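Local coordinates for CIR protein (Plasmodium chabaudi chabaudi, PDB 6ZYV) that is of unknown function but belongs to the Plasmodium-interspersed repeat (PIR) proteins, a variant antigen family linked to malaria-infected red blood cells, at residues I160-L171 with I214-K225. The protein carries 5 engineered substitutions. Residues are numbered along the deposited sequence; the frame is centred on the assembly and turned at random.
Sequences IFKSLCNMYNEL and ILSNGYDNLIKK
Tyr168 reaches across from helix 154-174 to helix 213-226 and sets its hydroxyl between two polar groups there. The hydroxyl donates to the backbone carbonyl of Gly218, with 2.6 Å between Tyr168 OH and Gly218 O; the hydroxyl oxygen lies in the plane of that carbonyl, on a lone pair. Gly218 O also takes the helical bond from Leu222 N, so it is gripped twice. In turn Tyr168 OH accepts from Asn221 ND2 at 3.0 Å and 162°. The Asn221 amide lies at the edge of the phenol ring, and the two planes are nearly coplanar. With CG anti to the backbone N, Asn221 is directed at the hydroxyl, while ND2 makes a further bond to Asp6 near the N-terminus.

Leu222 covers one face of the same ring: its CD2 sits 4.1 Å from the centroid of Tyr168, 8° off the normal, a CH-pi contact. CD2 also meets Leu171 CD2, and the other methyl, CD1, lies 4.2 Å from Met167 SD.

The two helices run nearly parallel, their axes 17° apart and 10.5 Å at closest approach, within the all-helical PIR ectodomain. Helix 181-198 packs against both, Phe188 touching Ile160 and Met167, its ring meeting that of Tyr219. Leu8 of helix 8-20 contacts Phe161, Leu164 and Tyr168, and the disulfide between Cys12 and Cys165 fastens that helix to 154-174.

Leu164 presses CD2 onto the bare backbone of Gly218, 3.8 Å from Gly218 C, where glycine has no side chain. Toward the N-terminal end, Leu215 divides its methyls between two neighbours, CD1 meeting Ile160 CG2 at 3.7 Å and CD2 lying by Phe161 CA. Ile214 CG2 approaches the Phe161 ring obliquely, 3.6 Å from Phe161 CD1.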
loop_
_atom_site.group_PDB
_atom_site.type_symbol
_atom_site.label_atom_id
_atom_site.label_comp_id
_atom_site.label_asym_id
_atom_site.label_seq_id
_atom_site.Cartn_x
_atom_site.Cartn_y
_atom_site.Cartn_z
ATOM N N ILE A 160 -5.284 -4.028 -9.182
ATOM C CA ILE A 160 -6.338 -3.023 -9.319
ATOM C C ILE A 160 -5.908 -1.727 -8.592
ATOM O O ILE A 160 -6.060 -0.636 -9.132
ATOM C CB ILE A 160 -7.681 -3.561 -8.774
ATOM C CG1 ILE A 160 -8.076 -4.883 -9.483
ATOM C CG2 ILE A 160 -8.779 -2.505 -8.885
ATOM C CD1 ILE A 160 -8.278 -4.753 -10.973
ATOM N N PHE A 161 -5.347 -1.862 -7.384
ATOM C CA PHE A 161 -4.853 -0.731 -6.609
ATOM C C PHE A 161 -3.751 0.021 -7.380
ATOM O O PHE A 161 -3.692 1.252 -7.364
ATOM C CB PHE A 161 -4.321 -1.235 -5.253
ATOM C CG PHE A 161 -3.645 -0.177 -4.426
ATOM C CD1 PHE A 161 -4.355 0.898 -3.939
ATOM C CD2 PHE A 161 -2.294 -0.246 -4.160
ATOM C CE1 PHE A 161 -3.735 1.871 -3.177
ATOM C CE2 PHE A 161 -1.678 0.731 -3.387
ATOM C CZ PHE A 161 -2.403 1.784 -2.906
ATOM N N LYS A 162 -2.881 -0.738 -8.055
ATOM C CA LYS A 162 -1.801 -0.204 -8.876
ATOM C C LYS A 162 -2.370 0.611 -10.042
ATOM O O LYS A 162 -1.859 1.686 -10.325
ATOM C CB LYS A 162 -0.930 -1.349 -9.414
ATOM C CG LYS A 162 0.361 -1.562 -8.635
ATOM C CD LYS A 162 1.499 -2.129 -9.509
ATOM C CE LYS A 162 1.203 -3.500 -10.092
ATOM N NZ LYS A 162 2.433 -4.148 -10.654
ATOM N N SER A 163 -3.439 0.120 -10.692
ATOM C CA SER A 163 -4.121 0.828 -11.778
ATOM C C SER A 163 -4.726 2.137 -11.276
ATOM O O SER A 163 -4.700 3.140 -11.992
ATOM C CB SER A 163 -5.213 -0.034 -12.388
ATOM O OG SER A 163 -4.628 -1.084 -13.136
ATOM N N LEU A 164 -5.252 2.136 -10.040
ATOM C CA LEU A 164 -5.782 3.343 -9.431
ATOM C C LEU A 164 -4.626 4.329 -9.181
ATOM O O LEU A 164 -4.763 5.516 -9.487
ATOM C CB LEU A 164 -6.487 2.989 -8.116
ATOM C CG LEU A 164 -7.049 4.148 -7.313
ATOM C CD1 LEU A 164 -8.078 4.949 -8.160
ATOM C CD2 LEU A 164 -7.710 3.615 -6.037
ATOM N N CYS A 165 -3.476 3.834 -8.679
ATOM C CA CYS A 165 -2.278 4.643 -8.436
ATOM C C CYS A 165 -1.732 5.266 -9.721
ATOM O O CYS A 165 -1.245 6.387 -9.682
ATOM C CB CYS A 165 -1.208 3.848 -7.686
ATOM S SG CYS A 165 -1.492 3.737 -5.902
ATOM N N ASN A 166 -1.862 4.582 -10.865
ATOM C CA ASN A 166 -1.416 5.137 -12.146
ATOM C C ASN A 166 -2.240 6.372 -12.513
ATOM O O ASN A 166 -1.678 7.347 -13.011
ATOM C CB ASN A 166 -1.463 4.094 -13.262
ATOM C CG ASN A 166 -0.454 2.982 -13.069
ATOM O OD1 ASN A 166 0.627 3.175 -12.493
ATOM N ND2 ASN A 166 -0.779 1.783 -13.549
ATOM N N MET A 167 -3.561 6.363 -12.213
ATOM C CA MET A 167 -4.399 7.529 -12.482
ATOM C C MET A 167 -4.006 8.695 -11.558
ATOM O O MET A 167 -3.948 9.834 -12.006
ATOM C CB MET A 167 -5.889 7.180 -12.359
ATOM C CG MET A 167 -6.348 6.179 -13.396
ATOM S SD MET A 167 -8.146 5.998 -13.360
ATOM C CE MET A 167 -8.322 5.151 -11.820
ATOM N N TYR A 168 -3.687 8.404 -10.284
ATOM C CA TYR A 168 -3.213 9.435 -9.347
ATOM C C TYR A 168 -1.907 10.081 -9.830
ATOM O O TYR A 168 -1.728 11.290 -9.682
ATOM C CB TYR A 168 -3.024 8.870 -7.931
ATOM C CG TYR A 168 -4.269 8.938 -7.074
ATOM C CD1 TYR A 168 -5.196 7.901 -7.075
ATOM C CD2 TYR A 168 -4.530 10.043 -6.278
ATOM C CE1 TYR A 168 -6.330 7.944 -6.277
ATOM C CE2 TYR A 168 -5.676 10.111 -5.493
ATOM C CZ TYR A 168 -6.577 9.056 -5.494
ATOM O OH TYR A 168 -7.719 9.083 -4.727
ATOM N N ASN A 169 -1.002 9.276 -10.403
ATOM C CA ASN A 169 0.277 9.753 -10.944
ATOM C C ASN A 169 0.016 10.632 -12.160
ATOM O O ASN A 169 0.681 11.645 -12.324
ATOM C CB ASN A 169 1.188 8.574 -11.337
ATOM C CG ASN A 169 2.507 8.987 -11.978
ATOM O OD1 ASN A 169 2.859 8.544 -13.091
ATOM N ND2 ASN A 169 3.261 9.870 -11.304
ATOM N N GLU A 170 -0.941 10.252 -13.013
ATOM C CA GLU A 170 -1.300 11.045 -14.176
ATOM C C GLU A 170 -1.868 12.393 -13.755
ATOM O O GLU A 170 -1.474 13.424 -14.294
ATOM C CB GLU A 170 -2.295 10.289 -15.065
ATOM C CG GLU A 170 -1.668 9.185 -15.887
ATOM C CD GLU A 170 -0.506 9.677 -16.724
ATOM O OE1 GLU A 170 -0.723 10.589 -17.558
ATOM O OE2 GLU A 170 0.627 9.190 -16.504
ATOM N N LEU A 171 -2.753 12.394 -12.767
ATOM C CA LEU A 171 -3.332 13.622 -12.240
ATOM C C LEU A 171 -2.241 14.523 -11.635
ATOM O O LEU A 171 -2.302 15.736 -11.762
ATOM C CB LEU A 171 -4.361 13.247 -11.171
ATOM C CG LEU A 171 -4.995 14.382 -10.420
ATOM C CD1 LEU A 171 -6.014 15.082 -11.282
ATOM C CD2 LEU A 171 -5.618 13.887 -9.145
ATOM N N ILE A 214 -10.122 0.803 0.342
ATOM C CA ILE A 214 -8.907 1.268 -0.334
ATOM C C ILE A 214 -9.261 1.743 -1.779
ATOM O O ILE A 214 -8.855 2.832 -2.210
ATOM C CB ILE A 214 -7.882 0.093 -0.391
ATOM C CG1 ILE A 214 -7.341 -0.281 1.003
ATOM C CG2 ILE A 214 -6.762 0.371 -1.383
ATOM C CD1 ILE A 214 -6.707 -1.689 1.058
ATOM N N LEU A 215 -10.056 0.923 -2.496
ATOM C CA LEU A 215 -10.454 1.250 -3.851
ATOM C C LEU A 215 -11.663 2.163 -3.890
ATOM O O LEU A 215 -11.678 3.056 -4.734
ATOM C CB LEU A 215 -10.768 -0.035 -4.636
ATOM C CG LEU A 215 -9.673 -1.083 -4.700
ATOM C CD1 LEU A 215 -10.151 -2.309 -5.487
ATOM C CD2 LEU A 215 -8.397 -0.514 -5.301
ATOM N N SER A 216 -12.692 1.926 -3.049
ATOM C CA SER A 216 -13.886 2.766 -3.120
ATOM C C SER A 216 -13.610 4.196 -2.681
ATOM O O SER A 216 -14.079 5.102 -3.361
ATOM C CB SER A 216 -15.085 2.159 -2.408
ATOM O OG SER A 216 -14.831 2.007 -1.032
ATOM N N ASN A 217 -12.826 4.413 -1.606
ATOM C CA ASN A 217 -12.489 5.776 -1.201
ATOM C C ASN A 217 -11.479 6.370 -2.189
ATOM O O ASN A 217 -11.628 7.530 -2.580
ATOM C CB ASN A 217 -11.945 5.838 0.223
ATOM C CG ASN A 217 -12.945 5.408 1.268
ATOM O OD1 ASN A 217 -14.146 5.599 1.133
ATOM N ND2 ASN A 217 -12.463 4.816 2.343
ATOM N N GLY A 218 -10.507 5.565 -2.620
ATOM C CA GLY A 218 -9.496 6.007 -3.571
ATOM C C GLY A 218 -10.039 6.460 -4.915
ATOM O O GLY A 218 -9.624 7.495 -5.432
ATOM N N TYR A 219 -10.971 5.694 -5.480
ATOM C CA TYR A 219 -11.617 6.015 -6.741
ATOM C C TYR A 219 -12.529 7.253 -6.578
ATOM O O TYR A 219 -12.463 8.164 -7.393
ATOM C CB TYR A 219 -12.420 4.814 -7.271
ATOM C CG TYR A 219 -13.126 5.103 -8.577
ATOM C CD1 TYR A 219 -12.411 5.279 -9.753
ATOM C CD2 TYR A 219 -14.509 5.248 -8.625
ATOM C CE1 TYR A 219 -13.057 5.564 -10.952
ATOM C CE2 TYR A 219 -15.162 5.545 -9.810
ATOM C CZ TYR A 219 -14.433 5.707 -10.973
ATOM O OH TYR A 219 -15.079 6.030 -12.145
ATOM N N ASP A 220 -13.315 7.321 -5.495
ATOM C CA ASP A 220 -14.191 8.458 -5.226
ATOM C C ASP A 220 -13.379 9.749 -5.125
ATOM O O ASP A 220 -13.756 10.760 -5.724
ATOM C CB ASP A 220 -14.989 8.250 -3.923
ATOM C CG ASP A 220 -16.210 7.347 -4.027
ATOM O OD1 ASP A 220 -16.611 7.004 -5.180
ATOM O OD2 ASP A 220 -16.755 6.958 -2.957
ATOM N N ASN A 221 -12.233 9.700 -4.429
ATOM C CA ASN A 221 -11.402 10.887 -4.303
ATOM C C ASN A 221 -10.802 11.259 -5.657
ATOM O O ASN A 221 -10.761 12.437 -5.999
ATOM C CB ASN A 221 -10.326 10.732 -3.230
ATOM C CG ASN A 221 -9.420 11.957 -3.177
ATOM O OD1 ASN A 221 -9.783 12.996 -2.590
ATOM N ND2 ASN A 221 -8.260 11.896 -3.860
ATOM N N LEU A 222 -10.343 10.261 -6.423
ATOM C CA LEU A 222 -9.732 10.520 -7.723
ATOM C C LEU A 222 -10.690 11.295 -8.689
ATOM O O LEU A 222 -10.300 12.327 -9.254
ATOM C CB LEU A 222 -9.242 9.192 -8.333
ATOM C CG LEU A 222 -8.393 9.202 -9.622
ATOM C CD1 LEU A 222 -9.273 9.186 -10.881
ATOM C CD2 LEU A 222 -7.338 10.309 -9.636
ATOM N N ILE A 223 -11.932 10.823 -8.828
ATOM C CA ILE A 223 -12.867 11.448 -9.744
ATOM C C ILE A 223 -13.323 12.828 -9.243
ATOM O O ILE A 223 -13.549 13.719 -10.064
ATOM C CB ILE A 223 -14.027 10.500 -10.140
ATOM C CG1 ILE A 223 -14.981 10.197 -8.966
ATOM C CG2 ILE A 223 -13.450 9.221 -10.759
ATOM C CD1 ILE A 223 -16.130 9.132 -9.301
ATOM N N LYS A 224 -13.378 13.037 -7.917
ATOM C CA LYS A 224 -13.676 14.345 -7.358
ATOM C C LYS A 224 -12.534 15.323 -7.735
ATOM O O LYS A 224 -12.808 16.472 -8.036
ATOM C CB LYS A 224 -13.789 14.275 -5.823
ATOM C CG LYS A 224 -15.109 13.708 -5.316
ATOM C CD LYS A 224 -15.070 13.526 -3.797
ATOM C CE LYS A 224 -16.379 13.044 -3.220
ATOM N NZ LYS A 224 -16.360 13.061 -1.725
ATOM N N LYS A 225 -11.257 14.861 -7.709
ATOM C CA LYS A 225 -10.101 15.692 -8.048
ATOM C C LYS A 225 -10.053 15.987 -9.548
ATOM O O LYS A 225 -9.768 17.114 -9.924
ATOM C CB LYS A 225 -8.767 15.086 -7.548
ATOM C CG LYS A 225 -8.623 15.047 -6.023
ATOM C CD LYS A 225 -8.649 16.448 -5.381
ATOM C CE LYS A 225 -8.685 16.416 -3.861
ATOM N NZ LYS A 225 -8.419 17.764 -3.259
#